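Local coordinates for protein mevalonate kinase, putative (Leishmania major, PDB 2HFS) that probably phosphorylates (R)-mevalonate at the expense of ATP, an early step in the supply of isoprenoid precursors for sterol synthesis, at residues Tyr19-Phe25 with Ile37-Glu43; Tyr189-Thr195 with Gly290-Ala296. Residues are numbered along the deposited sequence.

Contact 1 (Tyr19-Phe25 with Ile37-Glu43); sequences YGKVILF and IVAGISE
Strand 19-25 pairs antiparallel with the strand 37-41 of segment Ile37-Glu43, forming the hairpin that opens the mixed sheet of the N-terminal half, deep in the interior of the chain. The short axes of 19-25 and 37-41 approach to 4.5 Å, with 152° between N-to-C directions. Lys21-Gly40 and Ile23-Val38 are non-hydrogen-bonded pairs (CA to CA 4.6 and 4.4 Å); between them Val22 and Ala39 pair through both bonds, Val22 N to Ala39 O at 2.9 Å and Ala39 N to Val22 O at 2.8 Å. Further on, Ile41 N gives its hydrogen to Gly20 O (2.9 Å). As the chain turns a corner at Ser42, Gly20 N reaches Glu43 O at 3.0 Å, nearly linear. The other end carries a classic beta bulge: Leu24, at phi/psi -80/-45, and extended Phe25 both face Ile37, whose O accepts from Leu24 N (2.8 Å) and Phe25 N (3.1 Å), while Ile37 N returns a bond to Phe25 O (2.9 Å). The hairpin belongs to the N-terminal domain of the GHMP kinase fold. On one face Lys21 CG presses against Val38 CG1 at 3.3 Å and Ile23 CG1 lies 4.2 Å from Val38 CG2; Lys21 NZ forms a salt bridge with Asp158. On the opposite face Val22 CG2 meets Ala39 CB at 3.9 Å. There too Phe25 (chi1 m) sets CD2 3.9 Å from Ile37 CD1 and pushes its ring among helices 216-239 and 242-258. Tyr19 CB lies 3.1 Å from Ile41 O, and its ring edge meets Ser42 O, 3.7 Å from CD1.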
loop_
_atom_site.group_PDB
_atom_site.type_symbol
_atom_site.label_atom_id
_atom_site.label_comp_id
_atom_site.label_asym_id
_atom_site.label_seq_id
_atom_site.Cartn_x
_atom_site.Cartn_y
_atom_site.Cartn_z
ATOM N N TYR A 19 -2.236 -8.296 0.795
ATOM C CA TYR A 19 -0.859 -7.801 0.702
ATOM C C TYR A 19 -0.733 -6.326 1.068
ATOM O O TYR A 19 -1.687 -5.556 0.883
ATOM C CB TYR A 19 -0.302 -8.040 -0.692
ATOM C CG TYR A 19 -0.446 -9.460 -1.184
ATOM C CD1 TYR A 19 0.372 -10.480 -0.698
ATOM C CD2 TYR A 19 -1.424 -9.795 -2.132
ATOM C CE1 TYR A 19 0.243 -11.792 -1.165
ATOM C CE2 TYR A 19 -1.553 -11.110 -2.602
ATOM C CZ TYR A 19 -0.703 -12.090 -2.110
ATOM O OH TYR A 19 -0.826 -13.400 -2.537
ATOM N N GLY A 20 0.434 -5.947 1.606
ATOM C CA GLY A 20 0.805 -4.536 1.729
ATOM C C GLY A 20 1.074 -3.894 0.380
ATOM O O GLY A 20 1.052 -4.574 -0.641
ATOM N N LYS A 21 1.333 -2.585 0.391
ATOM C CA LYS A 21 1.439 -1.787 -0.832
ATOM C C LYS A 21 2.473 -0.678 -0.711
ATOM O O LYS A 21 2.510 0.027 0.296
ATOM C CB LYS A 21 0.085 -1.123 -1.150
ATOM C CG LYS A 21 0.160 -0.138 -2.335
ATOM C CD LYS A 21 -0.492 1.216 -2.042
ATOM C CE LYS A 21 0.099 1.931 -0.817
ATOM N NZ LYS A 21 -0.420 3.318 -0.672
ATOM N N VAL A 22 3.284 -0.499 -1.752
ATOM C CA VAL A 22 4.088 0.722 -1.879
ATOM C C VAL A 22 3.892 1.316 -3.280
ATOM O O VAL A 22 3.685 0.590 -4.236
ATOM C CB VAL A 22 5.623 0.519 -1.603
ATOM C CG1 VAL A 22 5.860 -0.220 -0.285
ATOM C CG2 VAL A 22 6.315 -0.208 -2.742
ATOM N N ILE A 23 3.954 2.630 -3.394
ATOM C CA ILE A 23 3.941 3.239 -4.714
ATOM C C ILE A 23 5.373 3.420 -5.195
ATOM O O ILE A 23 6.164 4.151 -4.579
ATOM C CB ILE A 23 3.170 4.564 -4.703
ATOM C CG1 ILE A 23 1.743 4.347 -4.218
ATOM C CG2 ILE A 23 3.142 5.144 -6.106
ATOM C CD1 ILE A 23 1.106 5.575 -3.639
ATOM N N LEU A 24 5.719 2.728 -6.279
ATOM C CA LEU A 24 7.054 2.825 -6.833
ATOM C C LEU A 24 7.210 4.083 -7.667
ATOM O O LEU A 24 8.206 4.792 -7.539
ATOM C CB LEU A 24 7.402 1.587 -7.658
ATOM C CG LEU A 24 7.597 0.295 -6.868
ATOM C CD1 LEU A 24 8.154 -0.732 -7.822
ATOM C CD2 LEU A 24 8.536 0.512 -5.672
ATOM N N PHE A 25 6.213 4.354 -8.503
ATOM C CA PHE A 25 6.178 5.572 -9.321
ATOM C C PHE A 25 4.825 6.236 -9.355
ATOM O O PHE A 25 3.806 5.568 -9.449
ATOM C CB PHE A 25 6.561 5.266 -10.771
ATOM C CG PHE A 25 8.005 4.862 -10.946
ATOM C CD1 PHE A 25 8.971 5.821 -11.264
ATOM C CD2 PHE A 25 8.395 3.541 -10.795
ATOM C CE1 PHE A 25 10.287 5.474 -11.418
ATOM C CE2 PHE A 25 9.738 3.179 -10.959
ATOM C CZ PHE A 25 10.687 4.152 -11.264
ATOM N N ILE A 37 2.963 3.243 -10.967
ATOM C CA ILE A 37 3.343 1.867 -10.740
ATOM C C ILE A 37 3.249 1.637 -9.240
ATOM O O ILE A 37 3.936 2.293 -8.444
ATOM C CB ILE A 37 4.759 1.537 -11.319
ATOM C CG1 ILE A 37 4.830 1.840 -12.833
ATOM C CG2 ILE A 37 5.137 0.063 -11.029
ATOM C CD1 ILE A 37 6.252 1.688 -13.493
ATOM N N VAL A 38 2.362 0.721 -8.873
ATOM C CA VAL A 38 2.149 0.333 -7.492
ATOM C C VAL A 38 2.577 -1.117 -7.298
ATOM O O VAL A 38 2.404 -1.973 -8.186
ATOM C CB VAL A 38 0.681 0.523 -7.059
ATOM C CG1 VAL A 38 0.502 0.144 -5.601
ATOM C CG2 VAL A 38 0.233 1.963 -7.286
ATOM N N ALA A 39 3.155 -1.384 -6.136
ATOM C CA ALA A 39 3.702 -2.687 -5.871
ATOM C C ALA A 39 2.973 -3.295 -4.694
ATOM O O ALA A 39 2.990 -2.734 -3.587
ATOM C CB ALA A 39 5.174 -2.576 -5.608
ATOM N N GLY A 40 2.304 -4.415 -4.940
ATOM C CA GLY A 40 1.723 -5.216 -3.866
ATOM C C GLY A 40 2.785 -6.167 -3.354
ATOM O O GLY A 40 3.216 -7.079 -4.076
ATOM N N ILE A 41 3.190 -5.977 -2.098
ATOM C CA ILE A 41 4.353 -6.681 -1.553
ATOM C C ILE A 41 3.986 -8.073 -1.005
ATOM O O ILE A 41 2.796 -8.382 -0.835
ATOM C CB ILE A 41 5.060 -5.803 -0.506
ATOM C CG1 ILE A 41 4.134 -5.414 0.652
ATOM C CG2 ILE A 41 5.630 -4.498 -1.170
ATOM C CD1 ILE A 41 4.921 -4.938 1.902
ATOM N N SER A 42 4.983 -8.913 -0.743
ATOM C CA SER A 42 4.707 -10.298 -0.305
ATOM C C SER A 42 4.115 -10.312 1.077
ATOM O O SER A 42 3.337 -11.206 1.423
ATOM C CB SER A 42 6.000 -11.128 -0.233
ATOM O OG SER A 42 6.600 -11.285 -1.488
ATOM N N GLU A 43 4.556 -9.347 1.874
ATOM C CA GLU A 43 4.228 -9.241 3.296
ATOM C C GLU A 43 2.766 -8.868 3.442
ATOM O O GLU A 43 2.266 -8.042 2.692
ATOM C CB GLU A 43 5.138 -8.190 3.942
ATOM C CG GLU A 43 6.584 -8.674 4.117
ATOM C CD GLU A 43 7.473 -8.682 2.868
ATOM O OE1 GLU A 43 7.152 -8.088 1.818
ATOM O OE2 GLU A 43 8.565 -9.284 2.953
#

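Contact 2 (Tyr189-Thr195 with Gly290-Ala296); sequences YLVVVGT and GIAVALA
Gly290 enters this antiparallel pairing in a conformation (phi/psi 68/-138) that glycine adopts readily, and its O is a double acceptor, taking Thr195 N at 3.0 Å and Thr195 OG1 at 2.8 Å; the p rotamer of Thr195 brings the hydroxyl there, and OG1 is also bonded to Ile197 N. From here strands 291-296 and 189-194 run without a register break, axes 4.6 Å apart and directions 161° from each other. Ile291 sits opposite Gly194 (CA to CA 4.6 Å) and extends CD1 to 3.7 Å from Val192 CG1. Ala292 forms a hydrogen-bonded pair with Val193: Val193 N to Ala292 O is 2.9 Å and Ala292 N to Val193 O 3.0 Å. Val293 faces Val192 in a non-hydrogen-bonded pair (CA to CA 4.5 Å), its CG2 being 4.2 Å from Val192 CG2 and 4.0 Å from Leu190 CD2. Ala294 repeats the two-bond pattern with Val191, Val191 N to Ala294 O at 3.0 Å and Ala294 N to Val191 O at 2.8 Å. Leu295 CD1 lies 4.1 Å from Leu190 CD2. Finally Ala296 N donates to Tyr189 O (2.8 Å), and water 1 joins Tyr189 N (2.9 Å) to Ala296 O (2.7 Å). Val191, Val193 and the three alanines lie on the face covered by helices 264-275 and 299-312. These are the two central strands of a four-stranded antiparallel sheet, flanked by 280-284 and 318-324, whose order 2-3-1-4 is that of the ferredoxin-like C-terminal domain of GHMP kinases.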
loop_
_atom_site.group_PDB
_atom_site.type_symbol
_atom_site.label_atom_id
_atom_site.label_comp_id
_atom_site.label_asym_id
_atom_site.label_seq_id
_atom_site.Cartn_x
_atom_site.Cartn_y
_atom_site.Cartn_z
ATOM N N TYR A 189 14.054 -6.365 -4.069
ATOM C CA TYR A 189 14.471 -6.303 -2.692
ATOM C C TYR A 189 14.303 -4.854 -2.193
ATOM O O TYR A 189 15.071 -3.965 -2.582
ATOM C CB TYR A 189 15.922 -6.785 -2.566
ATOM C CG TYR A 189 16.139 -8.257 -2.882
ATOM C CD1 TYR A 189 16.651 -8.659 -4.118
ATOM C CD2 TYR A 189 15.851 -9.246 -1.942
ATOM C CE1 TYR A 189 16.853 -10.011 -4.415
ATOM C CE2 TYR A 189 16.055 -10.601 -2.228
ATOM C CZ TYR A 189 16.551 -10.969 -3.468
ATOM O OH TYR A 189 16.749 -12.306 -3.756
ATOM N N LEU A 190 13.274 -4.620 -1.365
ATOM C CA LEU A 190 12.916 -3.283 -0.902
ATOM C C LEU A 190 13.284 -3.016 0.550
ATOM O O LEU A 190 13.151 -3.901 1.416
ATOM C CB LEU A 190 11.402 -3.041 -1.093
ATOM C CG LEU A 190 10.820 -3.162 -2.506
ATOM C CD1 LEU A 190 9.316 -2.871 -2.531
ATOM C CD2 LEU A 190 11.544 -2.227 -3.451
ATOM N N VAL A 191 13.726 -1.788 0.830
ATOM C CA VAL A 191 13.791 -1.319 2.218
ATOM C C VAL A 191 12.746 -0.203 2.286
ATOM O O VAL A 191 12.807 0.747 1.518
ATOM C CB VAL A 191 15.181 -0.758 2.630
ATOM C CG1 VAL A 191 15.144 -0.314 4.072
ATOM C CG2 VAL A 191 16.274 -1.806 2.462
ATOM N N VAL A 192 11.754 -0.356 3.153
ATOM C CA VAL A 192 10.756 0.686 3.307
ATOM C C VAL A 192 10.943 1.299 4.683
ATOM O O VAL A 192 11.176 0.580 5.659
ATOM C CB VAL A 192 9.319 0.166 3.122
ATOM C CG1 VAL A 192 8.299 1.324 3.263
ATOM C CG2 VAL A 192 9.165 -0.552 1.772
ATOM N N VAL A 193 10.858 2.624 4.761
ATOM C CA VAL A 193 11.214 3.339 6.005
ATOM C C VAL A 193 10.063 4.234 6.454
ATOM O O VAL A 193 9.550 5.028 5.662
ATOM C CB VAL A 193 12.494 4.192 5.792
ATOM C CG1 VAL A 193 12.856 4.967 7.036
ATOM C CG2 VAL A 193 13.667 3.336 5.341
ATOM N N GLY A 194 9.659 4.124 7.716
ATOM C CA GLY A 194 8.622 4.985 8.236
ATOM C C GLY A 194 9.194 6.184 8.979
ATOM O O GLY A 194 10.123 6.020 9.796
ATOM N N THR A 195 8.634 7.375 8.729
ATOM C CA THR A 195 9.124 8.612 9.352
ATOM C C THR A 195 8.482 8.835 10.722
ATOM O O THR A 195 9.010 9.594 11.537
ATOM C CB THR A 195 8.834 9.858 8.473
ATOM O OG1 THR A 195 7.425 9.940 8.238
ATOM C CG2 THR A 195 9.435 9.735 7.054
ATOM N N GLY A 290 5.033 9.954 6.359
ATOM C CA GLY A 290 4.741 8.639 5.802
ATOM C C GLY A 290 6.016 7.841 5.553
ATOM O O GLY A 290 6.942 7.884 6.364
ATOM N N ILE A 291 6.069 7.162 4.408
ATOM C CA ILE A 291 7.136 6.214 4.095
ATOM C C ILE A 291 7.980 6.635 2.895
ATOM O O ILE A 291 7.519 7.407 2.014
ATOM C CB ILE A 291 6.587 4.754 3.830
ATOM C CG1 ILE A 291 5.507 4.725 2.724
ATOM C CG2 ILE A 291 6.084 4.118 5.129
ATOM C CD1 ILE A 291 5.439 3.369 1.965
ATOM N N ALA A 292 9.206 6.110 2.884
ATOM C CA ALA A 292 10.068 6.118 1.716
ATOM C C ALA A 292 10.370 4.680 1.361
ATOM O O ALA A 292 10.208 3.780 2.189
ATOM C CB ALA A 292 11.365 6.873 1.986
ATOM N N VAL A 293 10.804 4.475 0.115
ATOM C CA VAL A 293 11.139 3.153 -0.383
ATOM C C VAL A 293 12.500 3.203 -1.079
ATOM O O VAL A 293 12.789 4.151 -1.813
ATOM C CB VAL A 293 10.041 2.612 -1.340
ATOM C CG1 VAL A 293 9.783 3.569 -2.544
ATOM C CG2 VAL A 293 10.408 1.253 -1.826
ATOM N N ALA A 294 13.338 2.203 -0.811
ATOM C CA ALA A 294 14.643 2.097 -1.473
ATOM C C ALA A 294 14.676 0.765 -2.212
ATOM O O ALA A 294 14.115 -0.229 -1.721
ATOM C CB ALA A 294 15.766 2.170 -0.444
ATOM N N LEU A 295 15.318 0.745 -3.381
ATOM C CA LEU A 295 15.530 -0.511 -4.116
ATOM C C LEU A 295 16.961 -1.005 -3.920
ATOM O O LEU A 295 17.911 -0.266 -4.159
ATOM C CB LEU A 295 15.252 -0.337 -5.606
ATOM C CG LEU A 295 15.460 -1.539 -6.529
ATOM C CD1 LEU A 295 14.415 -2.670 -6.297
ATOM C CD2 LEU A 295 15.436 -1.087 -7.965
ATOM N N ALA A 296 17.100 -2.252 -3.497
ATOM C CA ALA A 296 18.419 -2.866 -3.291
ATOM C C ALA A 296 18.708 -3.827 -4.441
ATOM O O ALA A 296 17.780 -4.345 -5.062
ATOM C CB ALA A 296 18.461 -3.611 -1.950
HETATM O O HOH W 1 15.891 -5.802 -6.290
#

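Overall arrangement
The two contacts lie in different sheets and follow one another along the chain, yet their centres are only 11 Å apart and they meet directly. Val22 of contact 1 touches both Val192 and Leu190: its CG1 is 3.9 Å from Val192 CG2 and its CG2 4.0 Å from Leu190 CD1, with Ile41 CG2 4.3 Å from the same Leu190 CD1. Strand 318-324, next to strand 188-194 in the sheet of contact 2, also bonds to contact 1 through Thr323, which meets Ser42 and Glu43. Apolar contacts and hydrogen bonds thus join the N-terminal hairpin to the C-terminal sheet at the domain interface; in GHMP kinases generally, substrates bind in the cleft between these domains.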